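Local atomic coordinates of heme-binding protein A / AI-2 binding protein A (Helicobacter pylori SS1, PDB entry 6OFQ), a protein that probably captures short peptides in the periplasm and delivers them to its partner ABC transporter for uptake. Residues Val100-Thr105 / Lys110-Ser115; Thr105-Lys110 / Phe214-Trp219. All blocks are in the same frame, centred on the assembly; numbering follows the deposited sequence.

Interaction 1 of 2, residues Val100-Thr105 / Lys110-Ser115; sequences VYFHQT and KKVEFS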
loop_
_atom_site.group_PDB
_atom_site.type_symbol
_atom_site.label_atom_id
_atom_site.label_comp_id
_atom_site.label_asym_id
_atom_site.label_seq_id
_atom_site.Cartn_x
_atom_site.Cartn_y
_atom_site.Cartn_z
ATOM N N VAL A 100 19.617 -3.561 20.058
ATOM C CA VAL A 100 19.337 -3.695 18.622
ATOM C C VAL A 100 20.324 -2.752 17.972
ATOM O O VAL A 100 20.456 -1.573 18.322
ATOM C CB VAL A 100 17.916 -3.190 18.350
ATOM C CG1 VAL A 100 17.660 -3.123 16.843
ATOM C CG2 VAL A 100 16.894 -4.021 19.097
ATOM N N TYR A 101 20.949 -3.221 16.886
ATOM C CA TYR A 101 21.898 -2.437 16.146
ATOM C C TYR A 101 21.410 -2.181 14.720
ATOM O O TYR A 101 20.822 -3.097 14.109
ATOM C CB TYR A 101 23.274 -3.122 16.121
ATOM C CG TYR A 101 23.884 -3.076 17.524
ATOM C CD1 TYR A 101 24.603 -1.960 17.896
ATOM C CD2 TYR A 101 23.663 -4.067 18.454
ATOM C CE1 TYR A 101 25.076 -1.762 19.173
ATOM C CE2 TYR A 101 24.114 -3.897 19.755
ATOM C CZ TYR A 101 24.802 -2.755 20.084
ATOM O OH TYR A 101 25.293 -2.537 21.353
ATOM N N PHE A 102 21.742 -1.004 14.195
ATOM C CA PHE A 102 21.535 -0.719 12.792
ATOM C C PHE A 102 22.532 -1.491 11.922
ATOM O O PHE A 102 23.651 -1.769 12.337
ATOM C CB PHE A 102 21.602 0.771 12.496
ATOM C CG PHE A 102 20.381 1.537 12.931
ATOM C CD1 PHE A 102 19.263 1.588 12.135
ATOM C CD2 PHE A 102 20.402 2.166 14.181
ATOM C CE1 PHE A 102 18.130 2.293 12.547
ATOM C CE2 PHE A 102 19.272 2.873 14.579
ATOM C CZ PHE A 102 18.188 3.005 13.744
ATOM N N HIS A 103 22.109 -1.732 10.684
ATOM C CA HIS A 103 22.985 -2.454 9.738
ATOM C C HIS A 103 24.348 -1.789 9.538
ATOM O O HIS A 103 24.465 -0.586 9.568
ATOM C CB HIS A 103 22.347 -2.448 8.361
ATOM C CG HIS A 103 21.010 -3.102 8.348
ATOM N ND1 HIS A 103 20.011 -2.658 7.524
ATOM C CD2 HIS A 103 20.521 -4.159 9.022
ATOM C CE1 HIS A 103 18.928 -3.382 7.733
ATOM N NE2 HIS A 103 19.213 -4.319 8.617
ATOM N N GLN A 104 25.347 -2.606 9.238
ATOM C CA GLN A 104 26.601 -2.055 8.715
ATOM C C GLN A 104 26.719 -2.456 7.234
ATOM O O GLN A 104 26.429 -3.607 6.940
ATOM C CB GLN A 104 27.756 -2.645 9.504
ATOM C CG GLN A 104 27.882 -2.046 10.908
ATOM C CD GLN A 104 28.821 -2.896 11.756
ATOM O OE1 GLN A 104 28.455 -4.008 12.123
ATOM N NE2 GLN A 104 30.081 -2.449 11.936
ATOM N N THR A 105 27.134 -1.522 6.394
ATOM C CA THR A 105 27.233 -1.757 4.965
ATOM C C THR A 105 28.544 -1.118 4.517
ATOM O O THR A 105 29.179 -0.395 5.314
ATOM C CB THR A 105 26.081 -1.042 4.266
ATOM O OG1 THR A 105 26.241 0.364 4.464
ATOM C CG2 THR A 105 24.687 -1.514 4.732
ATOM N N LYS A 110 29.805 2.264 10.877
ATOM C CA LYS A 110 29.749 2.428 12.317
ATOM C C LYS A 110 28.656 1.523 12.876
ATOM O O LYS A 110 27.620 1.364 12.224
ATOM C CB LYS A 110 29.473 3.904 12.594
ATOM C CG LYS A 110 29.654 4.328 14.042
ATOM C CD LYS A 110 29.279 5.798 14.165
ATOM C CE LYS A 110 29.544 6.366 15.552
ATOM N NZ LYS A 110 30.952 6.825 15.644
ATOM N N LYS A 111 28.939 0.874 14.002
ATOM C CA LYS A 111 27.962 0.022 14.675
ATOM C C LYS A 111 27.239 0.830 15.761
ATOM O O LYS A 111 27.807 1.300 16.749
ATOM C CB LYS A 111 28.530 -1.276 15.253
ATOM C CG LYS A 111 27.426 -2.189 15.772
ATOM C CD LYS A 111 27.755 -3.676 15.887
ATOM C CE LYS A 111 26.664 -4.523 15.247
ATOM N NZ LYS A 111 26.377 -5.840 15.878
ATOM N N VAL A 112 25.965 1.094 15.536
ATOM C CA VAL A 112 25.225 2.023 16.393
ATOM C C VAL A 112 23.962 1.370 16.885
ATOM O O VAL A 112 23.259 0.683 16.150
ATOM C CB VAL A 112 24.937 3.403 15.800
ATOM C CG1 VAL A 112 26.215 3.997 15.210
ATOM C CG2 VAL A 112 23.945 3.387 14.681
ATOM N N GLU A 113 23.738 1.466 18.194
ATOM C CA GLU A 113 22.569 0.884 18.852
ATOM C C GLU A 113 21.360 1.820 18.689
ATOM O O GLU A 113 21.404 3.014 18.918
ATOM C CB GLU A 113 22.855 0.640 20.353
ATOM C CG GLU A 113 21.753 -0.114 21.075
ATOM C CD GLU A 113 21.967 -0.270 22.587
ATOM O OE1 GLU A 113 22.979 0.329 23.036
ATOM O OE2 GLU A 113 21.178 -0.896 23.318
ATOM N N PHE A 114 20.237 1.206 18.292
ATOM C CA PHE A 114 18.923 1.847 18.223
ATOM C C PHE A 114 18.501 2.335 19.619
ATOM O O PHE A 114 18.673 1.648 20.617
ATOM C CB PHE A 114 17.922 0.813 17.684
ATOM C CG PHE A 114 16.479 1.118 18.016
ATOM C CD1 PHE A 114 15.823 2.169 17.419
ATOM C CD2 PHE A 114 15.821 0.362 18.959
ATOM C CE1 PHE A 114 14.529 2.514 17.786
ATOM C CE2 PHE A 114 14.492 0.637 19.274
ATOM C CZ PHE A 114 13.877 1.702 18.673
ATOM N N SER A 115 17.942 3.522 19.645
ATOM C CA SER A 115 17.436 4.087 20.870
ATOM C C SER A 115 16.323 5.078 20.545
ATOM O O SER A 115 15.962 5.365 19.386
ATOM C CB SER A 115 18.610 4.719 21.662
ATOM O OG SER A 115 19.040 5.891 21.024
HETATM O O HOH W 1 18.321 -1.109 21.091
HETATM O O HOH W 2 25.073 0.872 12.500
#

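Interaction 2 of 2, residues Thr105-Lys110 / Phe214-Trp219; sequences TKYWNK and FKFFLW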
loop_
_atom_site.group_PDB
_atom_site.type_symbol
_atom_site.label_atom_id
_atom_site.label_comp_id
_atom_site.label_asym_id
_atom_site.label_seq_id
_atom_site.Cartn_x
_atom_site.Cartn_y
_atom_site.Cartn_z
ATOM N N THR A 105 27.134 -1.522 6.394
ATOM C CA THR A 105 27.233 -1.757 4.965
ATOM C C THR A 105 28.544 -1.118 4.517
ATOM O O THR A 105 29.179 -0.395 5.314
ATOM C CB THR A 105 26.081 -1.042 4.266
ATOM O OG1 THR A 105 26.241 0.364 4.464
ATOM C CG2 THR A 105 24.687 -1.514 4.732
ATOM N N LYS A 106 28.785 -1.119 3.210
ATOM C CA LYS A 106 30.009 -0.433 2.743
ATOM C C LYS A 106 29.954 1.081 2.912
ATOM O O LYS A 106 30.988 1.769 3.002
ATOM C CB LYS A 106 30.295 -0.864 1.297
ATOM C CG LYS A 106 29.530 -0.124 0.231
ATOM C CD LYS A 106 29.970 -0.606 -1.159
ATOM C CE LYS A 106 29.019 -0.166 -2.260
ATOM N NZ LYS A 106 29.635 -0.188 -3.624
ATOM N N TYR A 107 28.760 1.671 2.978
ATOM C CA TYR A 107 28.541 3.100 3.038
ATOM C C TYR A 107 28.291 3.639 4.473
ATOM O O TYR A 107 28.142 4.852 4.670
ATOM C CB TYR A 107 27.456 3.562 2.079
ATOM C CG TYR A 107 26.170 2.762 2.208
ATOM C CD1 TYR A 107 25.218 3.109 3.160
ATOM C CD2 TYR A 107 25.913 1.714 1.351
ATOM C CE1 TYR A 107 24.064 2.377 3.275
ATOM C CE2 TYR A 107 24.719 1.040 1.411
ATOM C CZ TYR A 107 23.797 1.345 2.401
ATOM O OH TYR A 107 22.636 0.600 2.468
ATOM N N TRP A 108 28.061 2.723 5.387
ATOM C CA TRP A 108 27.823 3.012 6.794
ATOM C C TRP A 108 28.498 1.929 7.630
ATOM O O TRP A 108 27.990 0.833 7.897
ATOM C CB TRP A 108 26.312 3.191 7.065
ATOM C CG TRP A 108 26.030 3.427 8.517
ATOM C CD1 TRP A 108 25.346 2.646 9.373
ATOM C CD2 TRP A 108 26.397 4.581 9.290
ATOM N NE1 TRP A 108 25.255 3.198 10.625
ATOM C CE2 TRP A 108 25.872 4.405 10.591
ATOM C CE3 TRP A 108 27.126 5.733 9.007
ATOM C CZ2 TRP A 108 26.075 5.345 11.588
ATOM C CZ3 TRP A 108 27.357 6.642 9.992
ATOM C CH2 TRP A 108 26.795 6.453 11.259
ATOM N N ASN A 109 29.728 2.221 8.068
ATOM C CA ASN A 109 30.456 1.188 8.785
ATOM C C ASN A 109 30.375 1.203 10.306
ATOM O O ASN A 109 30.824 0.251 10.937
ATOM C CB ASN A 109 31.932 1.167 8.306
ATOM C CG ASN A 109 32.830 0.237 9.123
ATOM O OD1 ASN A 109 33.702 0.712 9.871
ATOM N ND2 ASN A 109 32.624 -1.083 9.000
ATOM N N LYS A 110 29.805 2.264 10.877
ATOM C CA LYS A 110 29.749 2.428 12.317
ATOM C C LYS A 110 28.656 1.523 12.876
ATOM O O LYS A 110 27.620 1.364 12.224
ATOM C CB LYS A 110 29.473 3.904 12.594
ATOM C CG LYS A 110 29.654 4.328 14.042
ATOM C CD LYS A 110 29.279 5.798 14.165
ATOM C CE LYS A 110 29.544 6.366 15.552
ATOM N NZ LYS A 110 30.952 6.825 15.644
ATOM N N PHE A 214 16.932 -8.196 6.748
ATOM C CA PHE A 214 17.835 -8.026 5.608
ATOM C C PHE A 214 18.425 -6.645 5.547
ATOM O O PHE A 214 17.810 -5.699 6.003
ATOM C CB PHE A 214 17.097 -8.343 4.290
ATOM C CG PHE A 214 16.590 -9.752 4.197
ATOM C CD1 PHE A 214 15.316 -10.052 4.656
ATOM C CD2 PHE A 214 17.365 -10.777 3.667
ATOM C CE1 PHE A 214 14.855 -11.340 4.597
ATOM C CE2 PHE A 214 16.911 -12.077 3.581
ATOM C CZ PHE A 214 15.642 -12.347 4.058
ATOM N N LYS A 215 19.609 -6.562 4.937
ATOM C CA LYS A 215 20.224 -5.271 4.720
ATOM C C LYS A 215 20.419 -5.025 3.240
ATOM O O LYS A 215 20.448 -5.981 2.447
ATOM C CB LYS A 215 21.537 -5.134 5.478
ATOM C CG LYS A 215 22.565 -6.147 5.034
ATOM C CD LYS A 215 23.719 -6.146 6.030
ATOM C CE LYS A 215 24.654 -7.291 5.670
ATOM N NZ LYS A 215 25.766 -7.115 6.633
ATOM N N PHE A 216 20.493 -3.761 2.865
ATOM C CA PHE A 216 20.687 -3.357 1.469
ATOM C C PHE A 216 22.106 -3.662 0.968
ATOM O O PHE A 216 23.049 -3.407 1.722
ATOM C CB PHE A 216 20.453 -1.857 1.405
ATOM C CG PHE A 216 20.631 -1.213 0.082
ATOM C CD1 PHE A 216 21.878 -0.813 -0.365
ATOM C CD2 PHE A 216 19.539 -0.898 -0.698
ATOM C CE1 PHE A 216 22.043 -0.164 -1.595
ATOM C CE2 PHE A 216 19.682 -0.188 -1.882
ATOM C CZ PHE A 216 20.919 0.166 -2.313
ATOM N N PHE A 217 22.163 -4.172 -0.260
ATOM C CA PHE A 217 23.461 -4.287 -0.971
ATOM C C PHE A 217 23.535 -3.429 -2.198
ATOM O O PHE A 217 24.554 -2.747 -2.408
ATOM C CB PHE A 217 23.829 -5.735 -1.231
ATOM C CG PHE A 217 25.147 -5.917 -1.916
ATOM C CD1 PHE A 217 26.309 -5.698 -1.202
ATOM C CD2 PHE A 217 25.185 -6.257 -3.239
ATOM C CE1 PHE A 217 27.533 -5.819 -1.831
ATOM C CE2 PHE A 217 26.411 -6.366 -3.873
ATOM C CZ PHE A 217 27.562 -6.201 -3.144
ATOM N N LEU A 218 22.557 -3.464 -3.080
ATOM C CA LEU A 218 22.600 -2.734 -4.322
ATOM C C LEU A 218 21.211 -2.401 -4.821
ATOM O O LEU A 218 20.280 -3.190 -4.581
ATOM C CB LEU A 218 23.297 -3.689 -5.316
ATOM C CG LEU A 218 23.381 -3.464 -6.793
ATOM C CD1 LEU A 218 24.418 -4.475 -7.235
ATOM C CD2 LEU A 218 22.071 -3.882 -7.431
ATOM N N TRP A 219 21.097 -1.289 -5.524
ATOM C CA TRP A 219 19.885 -0.931 -6.241
ATOM C C TRP A 219 20.258 -0.452 -7.638
ATOM O O TRP A 219 20.833 0.631 -7.791
ATOM C CB TRP A 219 19.130 0.143 -5.475
ATOM C CG TRP A 219 17.845 0.675 -6.107
ATOM C CD1 TRP A 219 17.077 0.053 -7.101
ATOM C CD2 TRP A 219 17.139 1.833 -5.724
ATOM N NE1 TRP A 219 15.976 0.812 -7.359
ATOM C CE2 TRP A 219 15.971 1.895 -6.499
ATOM C CE3 TRP A 219 17.369 2.825 -4.743
ATOM C CZ2 TRP A 219 15.017 2.899 -6.308
ATOM C CZ3 TRP A 219 16.426 3.830 -4.597
ATOM C CH2 TRP A 219 15.316 3.902 -5.400
#

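Interaction 1 of 2, residues Val100-Thr105 / Lys110-Ser115
Tyr101 and Glu113 face each other in a single antiparallel beta bridge of the non-hydrogen-bonded kind, which pinches together the two limbs of the long loop between strand 91-96 and helix 116-127. The bonds flank the pair: Phe114 N donates to Val100 O at 2.8 Å, bending to 155°, while the straighter Phe102 N to Val112 O bond spans 3.0 Å and reaches its acceptor almost in line with the carbonyl.

On the more solvent-exposed face, the Tyr101 ring is a broad plate against which two aliphatic chains lie. Glu113 lays CG over one of its faces, while Glu113 CB comes to 3.5 Å from Tyr101 CE1, and the carboxylate lies 29° from the ring plane; its OE2 is held by Gly99 N. Lys111 crosses Tyr101 at about a right angle, its CG 3.5 Å from Tyr101 CD1. The lysine chain fills the groove between that ring and the amide of Gln104; its bend at chi3 (-131°) brings CE to within 3.8 Å of Tyr101 CB.

The other face is apolar and buried. Phe102 spans the shallow hollow between Val112 and Phe114: its CD2 meets Val112 CG2 and its CE2 meets Phe114 CB. Phe114 keeps CG anti to its N, which sends its ring away from the bridge, side by side with Val100; both lie on Leu79 of strand 75-85. Beyond the last backbone bond, one water accepts from Val100 N at 3.0 Å and donates to Phe114 O at 2.8 Å.

Interaction 2 of 2, residues Thr105-Lys110 / Phe214-Trp219
Thr105, whose CG2 lies 3.9 Å from Phe216 O, takes two backbone bonds on its hydroxyl: one from Tyr107 N to OG1 at 3.2 Å, and a weak one from Trp108 N. With chi1 at 64°, OG1 sits between the threonine's own N and carbonyl carbon, facing the N-H groups of the residues that follow, and it also stands 3.0 Å above the centre of one face of the Tyr107 ring. This is an ST turn built into a type I beta turn from Thr105 to Trp108, and Thr105 N donates back to Trp108 O. The turn comes up beside strand 214-220, the outermost strand of its mixed sheet in this chain, just where a classic beta bulge sets Phe217 and Leu218 both opposite Ile226. Tyr107 and Phe216 supply the side-chain packing. Their side chains meet at about a right angle, with Phe216 CD1 at the tyrosine's edge, near the ring plane, 3.8 Å from Tyr107 CE2. The hydroxyl reaches further along the phenylalanine: Tyr107 OH is 3.3 Å from Phe216 CD1 and 3.5 Å from CB. It is fixed there by a hydrogen bond to Pro208 O, and Pro208 also touches the Phe216 side chain.

In the fold
Both contacts belong to the loop between strand 91-96 and helix 116-127, and they share Thr105 and Lys110. Interaction 1 ties the loop to itself across a gap of four residues, burying 595 Å² with backbone bonds, a bridging water and two contrasting faces. Interaction 2 sets the loop's tip against a strand over a hundred residues later, burying 188 Å² through side-chain packing and no direct hydrogen bond. Each is partly buried, well out from the centre of the chain, and in each the phenylalanines that touch are buried. His103 joins them, its CE1 packing 3.1 Å from Phe214 O, and Gln104 NE2 probably bonds Asn109 O across the mouth of the turn.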